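Local coordinates for protein acid phosphatase (Bacillus anthracis, PDB 2I33) that probably hydrolyses phosphate monoesters at acidic pH, as a class C acid phosphatase of the HAD superfamily that binds a magnesium ion, at residues L176-N181 against I212-P217; A35-G40 against E101-S106; I62-D67 against D108-T113; L25-A30 against V70-P75. All coordinates share one frame; numbering follows the deposited sequence.

Contact 1 of 4, residues L176-N181 against I212-P217; sequences LFFGDN and IIFPNP. With MG (magnesium ion), chain C.
Parallel backbone pairing joins Phe178 to Ile212 and Gly179 to Ile213, so that strand 172-179 carries 211-213 on its flank. Ile212 straddles Phe178: its N gives a nearly straight hydrogen bond (171° at the hydrogen) to Phe177 O, 2.8 Å away, and its O accepts from Gly179 N. One step on, Phe214 N bonds to Gly179 O at 2.8 Å, carrying the pairing one residue past the end of strand 211-213.

Apolar contact gathers on the face of the sheet that bears Phe178 and Ile212. Both lie side by side, and Ile212 CG1 sits over the Phe178 ring, 4.1 Å from its centroid, in a CH-pi contact. Phe214 CE2 meets the same ring in its plane, 3.8 Å from Phe178 CD1. Tyr41 of helix 31-54 also meets both rings.

The polar contact belongs to Asp180, whose CG sits between the backbone N and the carbonyl carbon (chi1 64°). OD1 binds the magnesium at 2.1 Å, while OD2 takes a straight hydrogen bond from ND2 of second-shell Asn216 (2.8 Å). OD2 lies in the amide plane of Asn216, whereas ND2 stands 32° out of the carboxylate plane on the anti side. Water 3 also donates to Asp180 OD2, restraining the group's rotation. Asp65 and Asp67 complete the protein ligands of this magnesium site, at the carboxyl-terminal ends of strands in a Rossmann-like HAD sheet built from beta-alpha-beta crossovers.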
loop_
_atom_site.group_PDB
_atom_site.type_symbol
_atom_site.label_atom_id
_atom_site.label_comp_id
_atom_site.label_asym_id
_atom_site.label_seq_id
_atom_site.Cartn_x
_atom_site.Cartn_y
_atom_site.Cartn_z
ATOM N N LEU A 176 16.864 8.254 6.258
ATOM C CA LEU A 176 15.626 7.621 5.836
ATOM C C LEU A 176 14.996 6.888 6.985
ATOM O O LEU A 176 15.689 6.332 7.836
ATOM C CB LEU A 176 15.916 6.602 4.750
ATOM C CG LEU A 176 16.344 7.115 3.376
ATOM C CD1 LEU A 176 16.878 5.934 2.585
ATOM C CD2 LEU A 176 15.156 7.763 2.699
ATOM N N PHE A 177 13.659 6.894 6.979
ATOM C CA PHE A 177 12.841 6.076 7.852
ATOM C C PHE A 177 11.960 5.198 7.011
ATOM O O PHE A 177 11.409 5.660 6.026
ATOM C CB PHE A 177 11.908 6.960 8.658
ATOM C CG PHE A 177 12.615 7.890 9.549
ATOM C CD1 PHE A 177 12.864 7.553 10.868
ATOM C CD2 PHE A 177 13.076 9.102 9.071
ATOM C CE1 PHE A 177 13.536 8.405 11.687
ATOM C CE2 PHE A 177 13.762 9.970 9.904
ATOM C CZ PHE A 177 13.973 9.610 11.224
ATOM N N PHE A 178 11.821 3.956 7.438
ATOM C CA PHE A 178 10.986 2.961 6.757
ATOM C C PHE A 178 9.915 2.472 7.711
ATOM O O PHE A 178 10.227 2.082 8.834
ATOM C CB PHE A 178 11.819 1.748 6.296
ATOM C CG PHE A 178 12.834 2.097 5.228
ATOM C CD1 PHE A 178 12.583 1.808 3.914
ATOM C CD2 PHE A 178 14.002 2.749 5.561
ATOM C CE1 PHE A 178 13.496 2.139 2.948
ATOM C CE2 PHE A 178 14.922 3.092 4.606
ATOM C CZ PHE A 178 14.662 2.785 3.291
ATOM N N GLY A 179 8.666 2.423 7.259
ATOM C CA GLY A 179 7.648 1.861 8.137
ATOM C C GLY A 179 6.307 1.659 7.463
ATOM O O GLY A 179 6.105 2.092 6.350
ATOM N N ASP A 180 5.403 1.013 8.183
ATOM C CA ASP A 180 4.050 0.757 7.697
ATOM C C ASP A 180 3.006 1.523 8.481
ATOM O O ASP A 180 1.810 1.435 8.202
ATOM C CB ASP A 180 3.700 -0.720 7.815
ATOM C CG ASP A 180 3.681 -1.190 9.265
ATOM O OD1 ASP A 180 4.779 -1.221 9.872
ATOM O OD2 ASP A 180 2.571 -1.520 9.758
ATOM N N ASN A 181 3.459 2.249 9.477
ATOM C CA ASN A 181 2.593 2.947 10.376
ATOM C C ASN A 181 3.162 4.356 10.479
ATOM O O ASN A 181 4.370 4.531 10.583
ATOM C CB ASN A 181 2.671 2.244 11.722
ATOM C CG ASN A 181 1.732 2.826 12.760
ATOM O OD1 ASN A 181 1.417 4.042 12.770
ATOM N ND2 ASN A 181 1.306 1.964 13.678
ATOM N N ILE A 212 9.681 6.390 3.974
ATOM C CA ILE A 212 9.358 5.358 3.031
ATOM C C ILE A 212 8.294 4.511 3.689
ATOM O O ILE A 212 8.529 3.863 4.714
ATOM C CB ILE A 212 10.577 4.515 2.651
ATOM C CG1 ILE A 212 11.736 5.437 2.251
ATOM C CG2 ILE A 212 10.175 3.523 1.557
ATOM C CD1 ILE A 212 11.469 6.310 1.046
ATOM N N ILE A 213 7.115 4.541 3.100
ATOM C CA ILE A 213 5.950 3.879 3.689
ATOM C C ILE A 213 5.595 2.606 2.954
ATOM O O ILE A 213 5.765 2.530 1.738
ATOM C CB ILE A 213 4.746 4.845 3.769
ATOM C CG1 ILE A 213 3.572 4.190 4.511
ATOM C CG2 ILE A 213 4.399 5.414 2.407
ATOM C CD1 ILE A 213 2.729 5.134 5.201
ATOM N N PHE A 214 5.137 1.618 3.740
ATOM C CA PHE A 214 4.690 0.313 3.285
ATOM C C PHE A 214 3.226 0.080 3.658
ATOM O O PHE A 214 2.730 0.589 4.651
ATOM C CB PHE A 214 5.567 -0.768 3.871
ATOM C CG PHE A 214 6.986 -0.649 3.414
ATOM C CD1 PHE A 214 7.342 -1.084 2.172
ATOM C CD2 PHE A 214 7.943 -0.072 4.200
ATOM C CE1 PHE A 214 8.637 -0.945 1.682
ATOM C CE2 PHE A 214 9.242 0.051 3.737
ATOM C CZ PHE A 214 9.577 -0.379 2.467
ATOM N N PRO A 215 2.540 -0.719 2.842
ATOM C CA PRO A 215 1.090 -0.913 3.080
ATOM C C PRO A 215 0.742 -1.975 4.097
ATOM O O PRO A 215 1.091 -3.140 3.945
ATOM C CB PRO A 215 0.599 -1.346 1.698
ATOM C CG PRO A 215 1.783 -2.164 1.176
ATOM C CD PRO A 215 2.982 -1.340 1.577
ATOM N N ASN A 216 -0.028 -1.593 5.102
ATOM C CA ASN A 216 -0.513 -2.522 6.111
ATOM C C ASN A 216 -1.970 -2.225 6.466
ATOM O O ASN A 216 -2.280 -1.488 7.401
ATOM C CB ASN A 216 0.340 -2.451 7.370
ATOM C CG ASN A 216 -0.162 -3.396 8.442
ATOM O OD1 ASN A 216 -1.140 -4.147 8.189
ATOM N ND2 ASN A 216 0.475 -3.379 9.607
ATOM N N PRO A 217 -2.878 -2.823 5.706
ATOM C CA PRO A 217 -4.302 -2.672 5.993
ATOM C C PRO A 217 -4.830 -3.614 7.051
ATOM O O PRO A 217 -6.051 -3.657 7.246
ATOM C CB PRO A 217 -4.950 -3.010 4.647
ATOM C CG PRO A 217 -4.030 -4.018 4.098
ATOM C CD PRO A 217 -2.648 -3.635 4.494
HETATM MG MG MG C . 5.081 -2.048 11.835
HETATM O O HOH W 1 -1.309 0.914 7.847
HETATM O O HOH W 2 0.191 1.203 5.561
HETATM O O HOH W 3 3.319 -2.531 12.041
HETATM O O HOH W 4 4.849 -0.088 12.612
HETATM O O HOH W 5 5.476 -2.687 13.901
#

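Contact 2 of 4, residues A35-G40 against E101-S106; sequences ALYYQG and EALPGS
Helix 31-54 meets the turn that leads from the short strand 101-102 into helix 106-115, with Tyr37 opposite Pro104 and Tyr38 opposite Gly105; Tyr38 CA and Gly105 CA are 5.1 Å apart. Gly105 is the N-cap residue of helix 106-115, and its positive phi (86°) lets the chain turn there, with Gly105 N coming 3.4 Å from Tyr38 CE1. The contact therefore sets the start of one helix of this HAD-type fold against the flank of another.

No hydrogen bond crosses between the segments. Pro104 wedges between the two tyrosines. Tyr38 CG is anti to its carbonyl carbon (chi1 -73°), and Pro104 CB lies over the Tyr38 ring, 3.9 Å from the centroid and 14° off the normal, a CH-pi contact in which the two side chains cross at about a right angle. The same CB lies 3.8 Å from Tyr37 CB. Leu103 takes the outer part of the Tyr37 ring, with CD1 3.7 Å from Tyr37 CE2 and CD2 over a face toward the rim. Beyond the ring, Tyr37 OH is hydrogen-bonded to Glu68 O, and Phe214 stacks on Tyr37. Behind Pro104, the turn is closed by Leu103 O, which accepts from both Ser106 N and Ser106 OG, the hydroxyl at 2.7 Å.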
loop_
_atom_site.group_PDB
_atom_site.type_symbol
_atom_site.label_atom_id
_atom_site.label_comp_id
_atom_site.label_asym_id
_atom_site.label_seq_id
_atom_site.Cartn_x
_atom_site.Cartn_y
_atom_site.Cartn_z
ATOM N N ALA A 35 4.837 -5.929 -4.687
ATOM C CA ALA A 35 5.321 -4.864 -5.549
ATOM C C ALA A 35 5.476 -3.555 -4.785
ATOM O O ALA A 35 6.407 -2.767 -5.025
ATOM C CB ALA A 35 4.400 -4.671 -6.698
ATOM N N LEU A 36 4.546 -3.296 -3.856
ATOM C CA LEU A 36 4.632 -2.108 -3.043
ATOM C C LEU A 36 5.844 -2.170 -2.118
ATOM O O LEU A 36 6.468 -1.156 -1.854
ATOM C CB LEU A 36 3.380 -1.924 -2.214
ATOM C CG LEU A 36 2.245 -1.366 -3.063
ATOM C CD1 LEU A 36 0.874 -1.830 -2.570
ATOM C CD2 LEU A 36 2.281 0.106 -3.126
ATOM N N TYR A 37 6.174 -3.345 -1.612
ATOM C CA TYR A 37 7.386 -3.516 -0.818
ATOM C C TYR A 37 8.624 -3.306 -1.687
ATOM O O TYR A 37 9.523 -2.579 -1.309
ATOM C CB TYR A 37 7.396 -4.853 -0.084
ATOM C CG TYR A 37 6.624 -4.731 1.211
ATOM C CD1 TYR A 37 5.249 -4.887 1.218
ATOM C CD2 TYR A 37 7.237 -4.373 2.395
ATOM C CE1 TYR A 37 4.507 -4.726 2.385
ATOM C CE2 TYR A 37 6.484 -4.195 3.563
ATOM C CZ TYR A 37 5.135 -4.375 3.553
ATOM O OH TYR A 37 4.402 -4.236 4.700
ATOM N N TYR A 38 8.657 -3.883 -2.869
ATOM C CA TYR A 38 9.811 -3.597 -3.745
ATOM C C TYR A 38 9.875 -2.113 -4.087
ATOM O O TYR A 38 10.963 -1.520 -4.160
ATOM C CB TYR A 38 9.734 -4.412 -5.017
ATOM C CG TYR A 38 10.035 -5.850 -4.802
ATOM C CD1 TYR A 38 11.264 -6.259 -4.258
ATOM C CD2 TYR A 38 9.152 -6.836 -5.218
ATOM C CE1 TYR A 38 11.561 -7.620 -4.095
ATOM C CE2 TYR A 38 9.455 -8.184 -5.072
ATOM C CZ TYR A 38 10.652 -8.571 -4.493
ATOM O OH TYR A 38 10.955 -9.916 -4.345
ATOM N N GLN A 39 8.741 -1.491 -4.358
ATOM C CA GLN A 39 8.745 -0.090 -4.731
ATOM C C GLN A 39 9.317 0.746 -3.600
ATOM O O GLN A 39 10.133 1.640 -3.806
ATOM C CB GLN A 39 7.323 0.398 -4.985
ATOM C CG GLN A 39 7.210 1.880 -5.265
ATOM C CD GLN A 39 5.909 2.213 -5.975
ATOM O OE1 GLN A 39 5.793 2.008 -7.188
ATOM N NE2 GLN A 39 4.877 2.624 -5.194
ATOM N N GLY A 40 8.890 0.431 -2.385
ATOM C CA GLY A 40 9.367 1.155 -1.211
ATOM C C GLY A 40 10.883 0.980 -1.057
ATOM O O GLY A 40 11.642 1.954 -0.912
ATOM N N GLU A 101 8.966 -14.379 8.046
ATOM C CA GLU A 101 9.759 -14.168 6.853
ATOM C C GLU A 101 10.079 -12.695 6.631
ATOM O O GLU A 101 9.307 -11.811 6.993
ATOM C CB GLU A 101 8.969 -14.647 5.645
ATOM C CG GLU A 101 8.708 -16.109 5.619
ATOM C CD GLU A 101 8.087 -16.511 4.294
ATOM O OE1 GLU A 101 6.947 -16.068 4.022
ATOM O OE2 GLU A 101 8.758 -17.237 3.522
ATOM N N ALA A 102 11.201 -12.426 5.960
ATOM C CA ALA A 102 11.528 -11.072 5.541
ATOM C C ALA A 102 10.607 -10.648 4.414
ATOM O O ALA A 102 10.269 -11.430 3.525
ATOM C CB ALA A 102 12.961 -10.959 5.071
ATOM N N LEU A 103 10.238 -9.386 4.442
ATOM C CA LEU A 103 9.364 -8.808 3.456
ATOM C C LEU A 103 10.135 -8.501 2.174
ATOM O O LEU A 103 11.361 -8.325 2.178
ATOM C CB LEU A 103 8.651 -7.601 4.042
ATOM C CG LEU A 103 7.538 -7.963 5.028
ATOM C CD1 LEU A 103 7.183 -6.864 6.036
ATOM C CD2 LEU A 103 6.312 -8.410 4.281
ATOM N N PRO A 104 9.421 -8.436 1.068
ATOM C CA PRO A 104 10.096 -8.282 -0.232
ATOM C C PRO A 104 11.014 -7.084 -0.322
ATOM O O PRO A 104 10.627 -5.988 0.043
ATOM C CB PRO A 104 8.917 -8.136 -1.201
ATOM C CG PRO A 104 7.829 -8.926 -0.506
ATOM C CD PRO A 104 7.954 -8.522 0.922
ATOM N N GLY A 105 12.257 -7.335 -0.751
ATOM C CA GLY A 105 13.225 -6.273 -0.986
ATOM C C GLY A 105 13.988 -5.874 0.258
ATOM O O GLY A 105 15.025 -5.209 0.186
ATOM N N SER A 106 13.493 -6.276 1.421
ATOM C CA SER A 106 14.076 -5.726 2.635
ATOM C C SER A 106 15.533 -6.154 2.848
ATOM O O SER A 106 16.414 -5.331 3.106
ATOM C CB SER A 106 13.230 -6.112 3.840
ATOM O OG SER A 106 13.153 -7.507 4.034
#

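Contact 3 of 4, residues I62-D67 against D108-T113; sequences IVLDLD and DFLKYT. With MG (magnesium ion), chain C.
The first strand of the HAD fold's parallel sheet, 59-64, runs into the loop that fits the DxDx(T/V) motif of HAD phosphatases and holds the magnesium, and here its Ile62 and Leu64 meet helix 106-115, which packs on one face of that sheet. The short segments run nearly antiparallel, at 156°, with their axes 11.4 Å apart. No hydrogen bond crosses; aliphatic and aromatic groups and the Thr113 methyl make the interface.

Ile62 carries most of the contact through one methyl. Its CG1 sits between the backbone N and the carbonyl carbon (chi1 66°), from where CD1 reaches the helix tip to tip with both Phe109 and Thr113. Ile62 CD1 lies 3.4 Å from Phe109 CE2 and 3.7 Å from Thr113 CG2. One helical turn separates these two residues, so the methyl fits against both. Leu64 and Leu110 instead slide past each other in opposite directions, Leu64 CD1 coming 3.6 Å from Leu110 CD2.

Where the strand ends, the chain turns to the metal. Asp65 OD2 and Asp67 O each bind magnesium at 2.1 Å, while Asp65 OD1 pairs with Lys161 and accepts a hydrogen bond from the metal-bound water 5. Asp67's carboxylate is turned elsewhere, to Arg126. Back on the helix, Thr113 OG1 donates to Phe109 O at 2.9 Å, from above the carbonyl plane, and rests over a face of the Phe109 ring toward its rim.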
loop_
_atom_site.group_PDB
_atom_site.type_symbol
_atom_site.label_atom_id
_atom_site.label_comp_id
_atom_site.label_asym_id
_atom_site.label_seq_id
_atom_site.Cartn_x
_atom_site.Cartn_y
_atom_site.Cartn_z
ATOM N N ILE A 62 20.019 4.690 8.811
ATOM C CA ILE A 62 18.614 4.543 8.476
ATOM C C ILE A 62 17.920 3.838 9.620
ATOM O O ILE A 62 18.558 3.157 10.436
ATOM C CB ILE A 62 18.386 3.762 7.170
ATOM C CG1 ILE A 62 18.831 2.307 7.325
ATOM C CG2 ILE A 62 19.083 4.494 6.009
ATOM C CD1 ILE A 62 18.462 1.470 6.135
ATOM N N VAL A 63 16.621 4.073 9.695
ATOM C CA VAL A 63 15.772 3.523 10.715
ATOM C C VAL A 63 14.652 2.771 10.041
ATOM O O VAL A 63 14.070 3.283 9.109
ATOM C CB VAL A 63 15.172 4.643 11.555
ATOM C CG1 VAL A 63 13.965 4.143 12.353
ATOM C CG2 VAL A 63 16.247 5.239 12.441
ATOM N N LEU A 64 14.389 1.574 10.525
ATOM C CA LEU A 64 13.268 0.792 10.070
ATOM C C LEU A 64 12.464 0.243 11.213
ATOM O O LEU A 64 12.991 -0.210 12.224
ATOM C CB LEU A 64 13.722 -0.394 9.240
ATOM C CG LEU A 64 14.715 -0.098 8.125
ATOM C CD1 LEU A 64 16.154 -0.346 8.580
ATOM C CD2 LEU A 64 14.392 -0.941 6.924
ATOM N N ASP A 65 11.152 0.241 11.026
ATOM C CA ASP A 65 10.288 -0.551 11.831
ATOM C C ASP A 65 10.552 -2.025 11.479
ATOM O O ASP A 65 11.147 -2.309 10.445
ATOM C CB ASP A 65 8.860 -0.136 11.453
ATOM C CG ASP A 65 7.840 -0.959 12.072
ATOM O OD1 ASP A 65 7.877 -1.124 13.310
ATOM O OD2 ASP A 65 7.008 -1.480 11.271
ATOM N N LEU A 66 10.071 -2.955 12.314
ATOM C CA LEU A 66 10.249 -4.375 12.024
ATOM C C LEU A 66 8.987 -4.984 11.485
ATOM O O LEU A 66 8.956 -5.401 10.353
ATOM C CB LEU A 66 10.743 -5.171 13.220
ATOM C CG LEU A 66 12.232 -4.944 13.552
ATOM C CD1 LEU A 66 12.617 -5.657 14.782
ATOM C CD2 LEU A 66 13.110 -5.424 12.397
ATOM N N ASP A 67 7.943 -5.015 12.297
ATOM C CA ASP A 67 6.748 -5.783 11.942
ATOM C C ASP A 67 6.014 -5.070 10.814
ATOM O O ASP A 67 5.625 -3.907 10.910
ATOM C CB ASP A 67 5.860 -6.003 13.166
ATOM C CG ASP A 67 6.571 -6.802 14.248
ATOM O OD1 ASP A 67 7.171 -7.830 13.911
ATOM O OD2 ASP A 67 6.577 -6.364 15.436
ATOM N N ASP A 108 17.815 -7.402 0.790
ATOM C CA ASP A 108 18.800 -6.906 -0.173
ATOM C C ASP A 108 19.087 -5.440 0.061
ATOM O O ASP A 108 20.226 -5.003 -0.055
ATOM C CB ASP A 108 18.350 -7.137 -1.607
ATOM C CG ASP A 108 18.474 -8.583 -2.030
ATOM O OD1 ASP A 108 19.218 -9.368 -1.385
ATOM O OD2 ASP A 108 17.841 -8.926 -3.057
ATOM N N PHE A 109 18.052 -4.686 0.424
ATOM C CA PHE A 109 18.247 -3.275 0.683
ATOM C C PHE A 109 19.104 -3.098 1.919
ATOM O O PHE A 109 20.034 -2.274 1.964
ATOM C CB PHE A 109 16.928 -2.530 0.849
ATOM C CG PHE A 109 17.100 -1.169 1.423
ATOM C CD1 PHE A 109 17.654 -0.134 0.683
ATOM C CD2 PHE A 109 16.775 -0.925 2.752
ATOM C CE1 PHE A 109 17.858 1.096 1.251
ATOM C CE2 PHE A 109 17.015 0.319 3.333
ATOM C CZ PHE A 109 17.544 1.324 2.582
ATOM N N LEU A 110 18.828 -3.904 2.938
ATOM C CA LEU A 110 19.605 -3.773 4.144
ATOM C C LEU A 110 21.076 -4.193 3.933
ATOM O O LEU A 110 21.984 -3.561 4.454
ATOM C CB LEU A 110 19.003 -4.608 5.270
ATOM C CG LEU A 110 17.618 -4.140 5.711
ATOM C CD1 LEU A 110 16.971 -5.178 6.585
ATOM C CD2 LEU A 110 17.722 -2.809 6.420
ATOM N N LYS A 111 21.314 -5.258 3.168
ATOM C CA LYS A 111 22.661 -5.648 2.843
ATOM C C LYS A 111 23.364 -4.577 2.012
ATOM O O LYS A 111 24.563 -4.364 2.183
ATOM C CB LYS A 111 22.693 -6.990 2.121
ATOM C CG LYS A 111 22.236 -8.157 2.976
ATOM C CD LYS A 111 23.081 -8.407 4.191
ATOM C CE LYS A 111 24.391 -9.089 3.862
ATOM N NZ LYS A 111 25.246 -9.151 5.073
ATOM N N TYR A 112 22.624 -3.908 1.120
ATOM C CA TYR A 112 23.202 -2.796 0.362
ATOM C C TYR A 112 23.624 -1.654 1.272
ATOM O O TYR A 112 24.736 -1.133 1.212
ATOM C CB TYR A 112 22.214 -2.271 -0.644
ATOM C CG TYR A 112 22.745 -1.104 -1.433
ATOM C CD1 TYR A 112 23.616 -1.299 -2.497
ATOM C CD2 TYR A 112 22.366 0.199 -1.127
ATOM C CE1 TYR A 112 24.105 -0.226 -3.223
ATOM C CE2 TYR A 112 22.863 1.269 -1.850
ATOM C CZ TYR A 112 23.711 1.050 -2.901
ATOM O OH TYR A 112 24.208 2.114 -3.648
ATOM N N THR A 113 22.698 -1.290 2.144
ATOM C CA THR A 113 22.931 -0.262 3.135
ATOM C C THR A 113 24.186 -0.575 3.943
ATOM O O THR A 113 25.065 0.286 4.104
ATOM C CB THR A 113 21.694 -0.127 4.023
ATOM O OG1 THR A 113 20.571 0.261 3.221
ATOM C CG2 THR A 113 21.934 0.908 5.073
HETATM MG MG MG C . 5.081 -2.048 11.835
HETATM O O HOH W 5 5.476 -2.687 13.901
HETATM O O HOH W 4 4.849 -0.088 12.612
HETATM O O HOH W 3 3.319 -2.531 12.041
#

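Contact 4 of 4, residues L25-A30 against V70-P75; sequences LWYQTA and VLDNSP
Gln28 and Ser74 make the direct polar link between the segments: Gln28 NE2 donates to Ser74 OG at 3.0 Å, with the hydroxyl oxygen near the amide plane and a bond somewhat bent at 149°. Gln28 CG also lies against Ser74, 3.4 Å from its CB. Alongside, Tyr27 presents its ring edge to Asp72, CE2 standing 3.5 Å from Asp72 OD1, with ring and carboxylate planes almost perpendicular (84°). Ser74 CB touches the same ring at Tyr27 CD2.

What sets these groups is an Asx turn at the start of helix 74-83. Asp72 OD1 accepts from Ser74 N at 2.8 Å, nearly in line with its C-O bond, and from Ser74 OG at 2.7 Å on the syn side. With OG between the backbone N and the carbonyl carbon (chi1 65°), Ser74 donates a hydrogen bond to Asp72 and accepts one from Gln28. The second carboxylate oxygen is tied back to helix 21-29 by water 6, which donates to Asp72 OD2 and to Tyr27 O.

Further out, Gln28 OE1 accepts from Lys247 N of the second subunit, and Tyr27 OH is hydrogen-bonded to Tyr37 OH. Asn73, between Asp72 and Ser74, turns the other way, its ND2 bonding to Asp67 OD1.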
loop_
_atom_site.group_PDB
_atom_site.type_symbol
_atom_site.label_atom_id
_atom_site.label_comp_id
_atom_site.label_asym_id
_atom_site.label_seq_id
_atom_site.Cartn_x
_atom_site.Cartn_y
_atom_site.Cartn_z
ATOM N N LEU A 25 -5.771 -11.297 3.573
ATOM C CA LEU A 25 -5.620 -12.099 2.374
ATOM C C LEU A 25 -4.808 -11.327 1.324
ATOM O O LEU A 25 -3.921 -11.867 0.690
ATOM C CB LEU A 25 -6.999 -12.440 1.846
ATOM C CG LEU A 25 -7.042 -13.407 0.684
ATOM C CD1 LEU A 25 -6.432 -14.753 1.026
ATOM C CD2 LEU A 25 -8.467 -13.556 0.325
ATOM N N TRP A 26 -5.108 -10.041 1.172
ATOM C CA TRP A 26 -4.325 -9.178 0.287
ATOM C C TRP A 26 -2.858 -9.176 0.726
ATOM O O TRP A 26 -1.921 -9.322 -0.057
ATOM C CB TRP A 26 -4.839 -7.729 0.342
ATOM C CG TRP A 26 -4.115 -6.800 -0.561
ATOM C CD1 TRP A 26 -4.292 -6.640 -1.911
ATOM C CD2 TRP A 26 -3.087 -5.886 -0.188
ATOM N NE1 TRP A 26 -3.431 -5.681 -2.391
ATOM C CE2 TRP A 26 -2.696 -5.193 -1.346
ATOM C CE3 TRP A 26 -2.460 -5.588 1.015
ATOM C CZ2 TRP A 26 -1.725 -4.227 -1.343
ATOM C CZ3 TRP A 26 -1.497 -4.608 1.026
ATOM C CH2 TRP A 26 -1.110 -3.956 -0.159
ATOM N N TYR A 27 -2.662 -8.947 2.001
ATOM C CA TYR A 27 -1.300 -8.794 2.492
ATOM C C TYR A 27 -0.506 -10.089 2.281
ATOM O O TYR A 27 0.684 -10.062 1.913
ATOM C CB TYR A 27 -1.343 -8.458 3.963
ATOM C CG TYR A 27 0.008 -8.010 4.445
ATOM C CD1 TYR A 27 0.395 -6.692 4.327
ATOM C CD2 TYR A 27 0.900 -8.903 5.003
ATOM C CE1 TYR A 27 1.668 -6.255 4.759
ATOM C CE2 TYR A 27 2.173 -8.474 5.418
ATOM C CZ TYR A 27 2.556 -7.168 5.280
ATOM O OH TYR A 27 3.795 -6.742 5.710
ATOM N N GLN A 28 -1.159 -11.227 2.507
ATOM C CA GLN A 28 -0.493 -12.518 2.404
ATOM C C GLN A 28 -0.300 -13.051 1.010
ATOM O O GLN A 28 0.632 -13.833 0.771
ATOM C CB GLN A 28 -1.276 -13.569 3.178
ATOM C CG GLN A 28 -1.099 -13.432 4.625
ATOM C CD GLN A 28 -1.305 -14.738 5.363
ATOM O OE1 GLN A 28 -2.320 -15.418 5.188
ATOM N NE2 GLN A 28 -0.334 -15.109 6.177
ATOM N N THR A 29 -1.186 -12.692 0.097
ATOM C CA THR A 29 -1.185 -13.329 -1.207
ATOM C C THR A 29 -0.977 -12.376 -2.362
ATOM O O THR A 29 -0.589 -12.833 -3.435
ATOM C CB THR A 29 -2.463 -14.158 -1.485
ATOM O OG1 THR A 29 -3.559 -13.277 -1.697
ATOM C CG2 THR A 29 -2.792 -15.106 -0.338
ATOM N N ALA A 30 -1.314 -11.088 -2.204
ATOM C CA ALA A 30 -1.346 -10.210 -3.366
ATOM C C ALA A 30 0.030 -9.875 -3.887
ATOM O O ALA A 30 0.861 -9.331 -3.166
ATOM C CB ALA A 30 -2.099 -8.935 -3.094
ATOM N N VAL A 70 9.985 -5.042 7.809
ATOM C CA VAL A 70 11.043 -6.015 7.539
ATOM C C VAL A 70 10.507 -7.441 7.726
ATOM O O VAL A 70 10.782 -8.306 6.924
ATOM C CB VAL A 70 12.274 -5.811 8.433
ATOM C CG1 VAL A 70 13.296 -6.866 8.185
ATOM C CG2 VAL A 70 12.856 -4.401 8.214
ATOM N N LEU A 71 9.777 -7.671 8.806
ATOM C CA LEU A 71 9.271 -9.011 9.131
ATOM C C LEU A 71 7.778 -9.122 8.910
ATOM O O LEU A 71 6.996 -8.268 9.322
ATOM C CB LEU A 71 9.585 -9.341 10.603
ATOM C CG LEU A 71 11.081 -9.430 10.964
ATOM C CD1 LEU A 71 11.264 -9.635 12.471
ATOM C CD2 LEU A 71 11.810 -10.470 10.172
ATOM N N ASP A 72 7.399 -10.229 8.291
ATOM C CA ASP A 72 6.029 -10.513 7.923
ATOM C C ASP A 72 5.329 -11.326 9.019
ATOM O O ASP A 72 5.617 -12.500 9.211
ATOM C CB ASP A 72 6.036 -11.288 6.624
ATOM C CG ASP A 72 4.660 -11.552 6.086
ATOM O OD1 ASP A 72 3.656 -11.349 6.808
ATOM O OD2 ASP A 72 4.605 -11.976 4.913
ATOM N N ASN A 73 4.396 -10.686 9.722
ATOM C CA ASN A 73 3.643 -11.369 10.786
ATOM C C ASN A 73 2.270 -11.767 10.359
ATOM O O ASN A 73 1.411 -12.138 11.194
ATOM C CB ASN A 73 3.554 -10.467 11.995
ATOM C CG ASN A 73 4.877 -10.073 12.453
ATOM O OD1 ASN A 73 5.622 -10.879 13.014
ATOM N ND2 ASN A 73 5.219 -8.837 12.196
ATOM N N SER A 74 2.013 -11.746 9.064
ATOM C CA SER A 74 0.675 -12.053 8.638
ATOM C C SER A 74 0.218 -13.471 9.055
ATOM O O SER A 74 -0.984 -13.646 9.262
ATOM C CB SER A 74 0.486 -11.773 7.147
ATOM O OG SER A 74 1.294 -12.622 6.403
ATOM N N PRO A 75 1.127 -14.479 9.204
ATOM C CA PRO A 75 0.604 -15.774 9.707
ATOM C C PRO A 75 -0.094 -15.670 11.055
ATOM O O PRO A 75 -0.987 -16.461 11.354
ATOM C CB PRO A 75 1.846 -16.638 9.837
ATOM C CG PRO A 75 2.799 -16.039 8.791
ATOM C CD PRO A 75 2.567 -14.581 8.867
HETATM O O HOH W 6 3.024 -11.563 2.806
#

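How the contacts relate
From the N terminus, helix 21-29 comes first, and contact 4 closes a loop from it to 70-75. Before that loop ends, helix 31-54 opens contact 2, which closes at 101-106, and strand 59-64 opens contact 3, which closes at 108-113. These three cross one another, their segments alternating, whereas contact 1 follows in series and joins neighbouring strands. The short antiparallel pair 71-72 and 101-102 binds contacts 4 and 2, as do the successive helices 21-29 and 31-54. Contacts 3 and 1 use neighbouring strands, 59-64 and 172-179, and meet at the same magnesium. Segment 212-217 packs on helix 31-54, tying contact 1 to contact 2, and contacts 1, 2 and 4 all touch the second subunit.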